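Local coordinates for salicylaldehyde dehydrogenase NahF (Pseudomonas putida, PDB 4JZ6) that catalyses the NAD+-dependent oxidation of salicylaldehyde, probably to salicylate in naphthalene degradation, and accepts a broad range of other aldehydes, at the interface of chains A and B. Coordinates in Å, arbitrary orientation; residue numbers count along the deposited sequence, not the author numbering. Chains: chain A/B, Salicylaldehyde dehydrogenase NahF.

Contact 1: the interface of chains A and B. Residues chain A 449, 451-453, 456, 458; chain B 144, 488, 490, 492, 496, 498.
A:His449 and B:Thr490 meet where strand 447-450 of chain A runs parallel to strand 485-491 of chain B, extending a beta-sheet across the subunit boundary. Imidazole ND1 of A:His449 and the hydroxyl OG1 of B:Thr490 form a hydrogen bond of 2.6 Å. Packing is dense around this imidazole: A:His449 CE1 points at the face of the B:Trp488 six-membered ring, 3.5 Å from B:Trp488 CZ3, with the planes at 86°, while the amide carbon CD of A:Gln456 covers one imidazole face. The carboxylate of A:Glu458 comes to the rim of the same indole.

B:Glu492, its chain extended beyond CG (chi2 171°), reaches tip to tip toward A:Gln456. B:Glu492 OE2 takes the in-plane N-H of A:Gln456 NE2 at 2.9 Å through the syn lone pair and the B:Thr490 hydroxyl through the anti one. B:Glu492 OE1 receives B:Gln496 NE2 on its anti lone pair, and B:Lys144 NZ lies 2.8 Å from OE1, above the carboxylate plane, in a salt bridge. An alanine here would probably leave the B:Lys144 ammonium without its carboxylate and cost A:Gln456 its cross-chain acceptor, with A:Ser453 O still holding NE2.

Around the B:Lys144 ammonium the contact is looser and wetter. Water 1 links OE1 to A:Ser453 N and B:Tyr498 OH; water 2 joins B:Lys144 to A:Gln456 OE1. The patch thus couples a continuous intersubunit sheet to a polar cluster that probably helps hold together the two-fold pair of chains.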
loop_
_atom_site.group_PDB
_atom_site.type_symbol
_atom_site.label_atom_id
_atom_site.label_comp_id
_atom_site.label_asym_id
_atom_site.label_seq_id
_atom_site.Cartn_x
_atom_site.Cartn_y
_atom_site.Cartn_z
ATOM N N HIS A 449 -8.419 -21.520 -6.359
ATOM C CA HIS A 449 -9.038 -22.147 -7.522
ATOM C C HIS A 449 -9.752 -23.443 -7.173
ATOM O O HIS A 449 -9.115 -24.458 -6.866
ATOM C CB HIS A 449 -8.004 -22.361 -8.625
ATOM C CG HIS A 449 -7.333 -21.095 -9.051
ATOM N ND1 HIS A 449 -8.012 -20.070 -9.677
ATOM C CD2 HIS A 449 -6.056 -20.672 -8.914
ATOM C CE1 HIS A 449 -7.180 -19.077 -9.918
ATOM N NE2 HIS A 449 -5.984 -19.415 -9.468
ATOM N N ASN A 451 -11.280 -26.724 -7.732
ATOM C CA ASN A 451 -11.037 -27.738 -8.750
ATOM C C ASN A 451 -10.221 -27.185 -9.929
ATOM O O ASN A 451 -10.494 -27.481 -11.089
ATOM C CB ASN A 451 -12.350 -28.373 -9.205
ATOM C CG ASN A 451 -13.051 -29.115 -8.086
ATOM O OD1 ASN A 451 -12.445 -29.929 -7.393
ATOM N ND2 ASN A 451 -14.331 -28.831 -7.897
ATOM N N GLY A 452 -9.211 -26.383 -9.606
ATOM C CA GLY A 452 -8.295 -25.860 -10.602
ATOM C C GLY A 452 -6.855 -25.897 -10.126
ATOM O O GLY A 452 -6.596 -26.098 -8.940
ATOM N N SER A 453 -5.912 -25.703 -11.044
ATOM C CA SER A 453 -4.499 -25.710 -10.677
ATOM C C SER A 453 -4.134 -24.451 -9.899
ATOM O O SER A 453 -4.927 -23.512 -9.819
ATOM C CB SER A 453 -3.617 -25.823 -11.924
ATOM O OG SER A 453 -3.451 -24.564 -12.555
ATOM N N GLN A 456 -2.523 -20.062 -12.386
ATOM C CA GLN A 456 -3.465 -19.335 -13.234
ATOM C C GLN A 456 -3.249 -17.833 -13.105
ATOM O O GLN A 456 -2.808 -17.343 -12.066
ATOM C CB GLN A 456 -4.912 -19.691 -12.868
ATOM C CG GLN A 456 -5.239 -21.168 -13.014
ATOM C CD GLN A 456 -6.652 -21.514 -12.577
ATOM O OE1 GLN A 456 -7.611 -20.816 -12.912
ATOM N NE2 GLN A 456 -6.787 -22.601 -11.827
ATOM N N GLU A 458 -5.231 -14.295 -15.124
ATOM C CA GLU A 458 -5.985 -13.630 -16.182
ATOM C C GLU A 458 -5.865 -12.127 -15.926
ATOM O O GLU A 458 -5.784 -11.695 -14.783
ATOM C CB GLU A 458 -7.446 -14.116 -16.161
ATOM C CG GLU A 458 -7.587 -15.634 -16.344
ATOM C CD GLU A 458 -9.029 -16.131 -16.297
ATOM O OE1 GLU A 458 -9.909 -15.489 -16.906
ATOM O OE2 GLU A 458 -9.281 -17.171 -15.647
ATOM N N LYS B 144 -12.469 -19.135 -20.073
ATOM C CA LYS B 144 -12.622 -20.518 -19.647
ATOM C C LYS B 144 -14.095 -20.905 -19.573
ATOM O O LYS B 144 -14.917 -20.158 -19.038
ATOM C CB LYS B 144 -11.955 -20.696 -18.287
ATOM C CG LYS B 144 -11.520 -22.108 -17.950
ATOM C CD LYS B 144 -10.228 -22.059 -17.145
ATOM C CE LYS B 144 -10.103 -23.234 -16.197
ATOM N NZ LYS B 144 -8.951 -23.044 -15.273
ATOM N N TRP B 488 -9.014 -13.580 -5.487
ATOM C CA TRP B 488 -9.503 -13.990 -6.789
ATOM C C TRP B 488 -9.853 -15.459 -6.689
ATOM O O TRP B 488 -8.978 -16.290 -6.440
ATOM C CB TRP B 488 -8.444 -13.767 -7.868
ATOM C CG TRP B 488 -8.827 -14.327 -9.208
ATOM C CD1 TRP B 488 -10.073 -14.317 -9.782
ATOM C CD2 TRP B 488 -7.963 -14.999 -10.135
ATOM N NE1 TRP B 488 -10.030 -14.933 -11.013
ATOM C CE2 TRP B 488 -8.749 -15.365 -11.251
ATOM C CE3 TRP B 488 -6.599 -15.316 -10.137
ATOM C CZ2 TRP B 488 -8.214 -16.030 -12.353
ATOM C CZ3 TRP B 488 -6.072 -15.978 -11.234
ATOM C CH2 TRP B 488 -6.877 -16.325 -12.326
ATOM N N THR B 490 -11.945 -18.895 -8.373
ATOM C CA THR B 490 -12.558 -19.518 -9.532
ATOM C C THR B 490 -13.266 -20.795 -9.138
ATOM O O THR B 490 -12.846 -21.487 -8.206
ATOM C CB THR B 490 -11.526 -19.852 -10.619
ATOM O OG1 THR B 490 -10.512 -20.706 -10.069
ATOM C CG2 THR B 490 -10.892 -18.574 -11.155
ATOM N N GLU B 492 -14.347 -24.160 -11.137
ATOM C CA GLU B 492 -14.041 -24.732 -12.439
ATOM C C GLU B 492 -14.663 -26.107 -12.603
ATOM O O GLU B 492 -14.974 -26.772 -11.613
ATOM C CB GLU B 492 -12.522 -24.791 -12.618
ATOM C CG GLU B 492 -11.841 -23.448 -12.372
ATOM C CD GLU B 492 -10.327 -23.549 -12.345
ATOM O OE1 GLU B 492 -9.785 -24.465 -13.001
ATOM O OE2 GLU B 492 -9.681 -22.720 -11.661
ATOM N N GLN B 496 -11.180 -30.691 -17.432
ATOM C CA GLN B 496 -10.540 -29.668 -18.259
ATOM C C GLN B 496 -9.199 -30.160 -18.831
ATOM O O GLN B 496 -8.623 -31.130 -18.340
ATOM C CB GLN B 496 -10.385 -28.343 -17.499
ATOM C CG GLN B 496 -9.757 -28.459 -16.124
ATOM C CD GLN B 496 -9.790 -27.143 -15.346
ATOM O OE1 GLN B 496 -9.050 -26.204 -15.651
ATOM N NE2 GLN B 496 -10.651 -27.076 -14.340
ATOM N N TYR B 498 -5.148 -29.975 -20.136
ATOM C CA TYR B 498 -3.839 -29.423 -19.808
ATOM C C TYR B 498 -2.821 -29.785 -20.892
ATOM O O TYR B 498 -2.899 -30.862 -21.482
ATOM C CB TYR B 498 -3.370 -29.938 -18.445
ATOM C CG TYR B 498 -4.248 -29.512 -17.295
ATOM C CD1 TYR B 498 -3.995 -28.333 -16.601
ATOM C CD2 TYR B 498 -5.334 -30.291 -16.897
ATOM C CE1 TYR B 498 -4.795 -27.942 -15.549
ATOM C CE2 TYR B 498 -6.139 -29.905 -15.849
ATOM C CZ TYR B 498 -5.865 -28.732 -15.179
ATOM O OH TYR B 498 -6.665 -28.348 -14.129
HETATM O O HOH W 1 -7.285 -25.260 -13.652
HETATM O O HOH W 2 -10.221 -20.520 -14.398
HETATM O O HOH W 3 -15.573 -26.746 -8.897
#

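Contact 2: the interface of chains A and B. Residues chain A 281, 430-431, 433, 450-451; chain B 492-494.
B:Phe494 inserts its side chain among A:Asp281, A:Arg431, A:Ile433 and A:Asn451, and it buries more surface than any other residue of this patch. At its base, B:Phe494 CB lies 3.6 Å from carboxylate oxygen OD2 of A:Asp281. CG stands anti to the carbonyl carbon (chi1 -56°), which sends the ring on toward chain A. Along one side of the ring, CD1 comes near the amide of A:Asn451, and B:Phe494 CE1 approaches amide nitrogen ND2 of A:Asn451 to 3.4 Å; amide and ring planes are turned 64° apart, so the two groups do not stack flat. At the tip, B:Phe494 CZ meets methyl CD1 of A:Ile433 end on, at 3.6 Å, near the start of helix 433-442. The backbone carbonyl of A:Arg431 also borders this tip.

The A:Asn451 amide that flanks the phenyl ring is positioned from within its own chain. A:Asn451 OD1 accepts the backbone N-H of A:Gly430, 3.0 Å from A:Gly430 N, and ND2 makes a weak bond back to A:Gly430 O. That pairing probably limits rotation of the amide while ND2 also binds water 5, which bridges to the carbonyl of B:Glu492. The aromatic side chain thus packs against a surface that is partly polar.

Backbone contacts continue the join between chains beside the phenyl ring. B:Glu492 N donates to A:Ile450 O at 3.0 Å. Near the base of B:Phe494, water 4 bonds to A:Asn451 O at 2.7 Å and also to B:Pro493 O and B:Phe494 O.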
loop_
_atom_site.group_PDB
_atom_site.type_symbol
_atom_site.label_atom_id
_atom_site.label_comp_id
_atom_site.label_asym_id
_atom_site.label_seq_id
_atom_site.Cartn_x
_atom_site.Cartn_y
_atom_site.Cartn_z
ATOM N N ASP A 281 -12.000 -35.529 -7.179
ATOM C CA ASP A 281 -11.847 -36.220 -8.444
ATOM C C ASP A 281 -10.341 -36.409 -8.607
ATOM O O ASP A 281 -9.641 -35.489 -9.024
ATOM C CB ASP A 281 -12.416 -35.343 -9.564
ATOM C CG ASP A 281 -12.323 -35.987 -10.948
ATOM O OD1 ASP A 281 -11.517 -36.924 -11.152
ATOM O OD2 ASP A 281 -13.058 -35.525 -11.850
ATOM N N GLY A 430 -12.326 -31.004 -4.615
ATOM C CA GLY A 430 -13.329 -31.777 -3.909
ATOM C C GLY A 430 -14.591 -31.867 -4.739
ATOM O O GLY A 430 -15.001 -30.885 -5.356
ATOM N N ARG A 431 -15.208 -33.042 -4.768
ATOM C CA ARG A 431 -16.454 -33.215 -5.509
ATOM C C ARG A 431 -17.635 -32.443 -4.901
ATOM O O ARG A 431 -18.515 -31.992 -5.634
ATOM C CB ARG A 431 -16.785 -34.697 -5.683
ATOM C CG ARG A 431 -15.957 -35.376 -6.756
ATOM C CD ARG A 431 -16.418 -36.799 -7.013
ATOM N NE ARG A 431 -15.959 -37.268 -8.318
ATOM C CZ ARG A 431 -14.910 -38.062 -8.507
ATOM N NH1 ARG A 431 -14.202 -38.495 -7.466
ATOM N NH2 ARG A 431 -14.573 -38.426 -9.738
ATOM N N ILE A 433 -18.617 -29.189 -3.802
ATOM C CA ILE A 433 -18.133 -27.834 -3.984
ATOM C C ILE A 433 -18.478 -26.931 -2.786
ATOM O O ILE A 433 -17.706 -26.027 -2.436
ATOM C CB ILE A 433 -18.603 -27.243 -5.337
ATOM C CG1 ILE A 433 -17.681 -27.720 -6.467
ATOM C CG2 ILE A 433 -18.591 -25.721 -5.308
ATOM C CD1 ILE A 433 -18.264 -28.777 -7.351
ATOM N N ILE A 450 -11.081 -23.399 -7.213
ATOM C CA ILE A 450 -11.889 -24.561 -6.856
ATOM C C ILE A 450 -11.884 -25.571 -7.997
ATOM O O ILE A 450 -12.409 -25.309 -9.082
ATOM C CB ILE A 450 -13.330 -24.170 -6.502
ATOM C CG1 ILE A 450 -13.341 -23.120 -5.383
ATOM C CG2 ILE A 450 -14.125 -25.398 -6.110
ATOM C CD1 ILE A 450 -12.534 -23.499 -4.156
ATOM N N ASN A 451 -11.280 -26.724 -7.732
ATOM C CA ASN A 451 -11.037 -27.738 -8.750
ATOM C C ASN A 451 -10.221 -27.185 -9.929
ATOM O O ASN A 451 -10.494 -27.481 -11.089
ATOM C CB ASN A 451 -12.350 -28.373 -9.205
ATOM C CG ASN A 451 -13.051 -29.115 -8.086
ATOM O OD1 ASN A 451 -12.445 -29.929 -7.393
ATOM N ND2 ASN A 451 -14.331 -28.831 -7.897
ATOM N N GLU B 492 -14.347 -24.160 -11.137
ATOM C CA GLU B 492 -14.041 -24.732 -12.439
ATOM C C GLU B 492 -14.663 -26.107 -12.603
ATOM O O GLU B 492 -14.974 -26.772 -11.613
ATOM C CB GLU B 492 -12.522 -24.791 -12.618
ATOM C CG GLU B 492 -11.841 -23.448 -12.372
ATOM C CD GLU B 492 -10.327 -23.549 -12.345
ATOM O OE1 GLU B 492 -9.785 -24.465 -13.001
ATOM O OE2 GLU B 492 -9.681 -22.720 -11.661
ATOM N N PRO B 493 -14.871 -26.534 -13.863
ATOM C CA PRO B 493 -15.425 -27.864 -14.117
ATOM C C PRO B 493 -14.441 -28.945 -13.703
ATOM O O PRO B 493 -13.248 -28.675 -13.606
ATOM C CB PRO B 493 -15.620 -27.874 -15.638
ATOM C CG PRO B 493 -14.677 -26.859 -16.156
ATOM C CD PRO B 493 -14.641 -25.793 -15.117
ATOM N N PHE B 494 -14.934 -30.150 -13.444
ATOM C CA PHE B 494 -14.047 -31.244 -13.092
ATOM C C PHE B 494 -13.151 -31.584 -14.281
ATOM O O PHE B 494 -11.931 -31.674 -14.144
ATOM C CB PHE B 494 -14.843 -32.468 -12.634
ATOM C CG PHE B 494 -15.768 -32.191 -11.478
ATOM C CD1 PHE B 494 -15.274 -31.715 -10.276
ATOM C CD2 PHE B 494 -17.129 -32.410 -11.593
ATOM C CE1 PHE B 494 -16.118 -31.460 -9.220
ATOM C CE2 PHE B 494 -17.975 -32.159 -10.534
ATOM C CZ PHE B 494 -17.469 -31.685 -9.348
HETATM O O HOH W 4 -10.618 -29.727 -12.549
HETATM O O HOH W 5 -15.573 -26.746 -8.897
#

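The centres of the C-alpha atoms of contact 1 and contact 2 lie about 10 Å apart, and A:Asn451 and B:Glu492 belong to both. Apart from B:Lys144, both patches draw on one stretch of chain B, from strand 485-491 into the segment after it, as it runs past the end of strand 447-450 in chain A. Sheet pairing and polar bonds dominate contact 1, aromatic packing by B:Phe494 contact 2. The two-fold axis repeats both with the chains exchanged, so each subunit gives and receives this segment. Contact 1 is centred about 17 Å from the predicted active-site A:Glu267 and contact 2 about 25 Å, suggesting a role in assembly rather than direct catalysis.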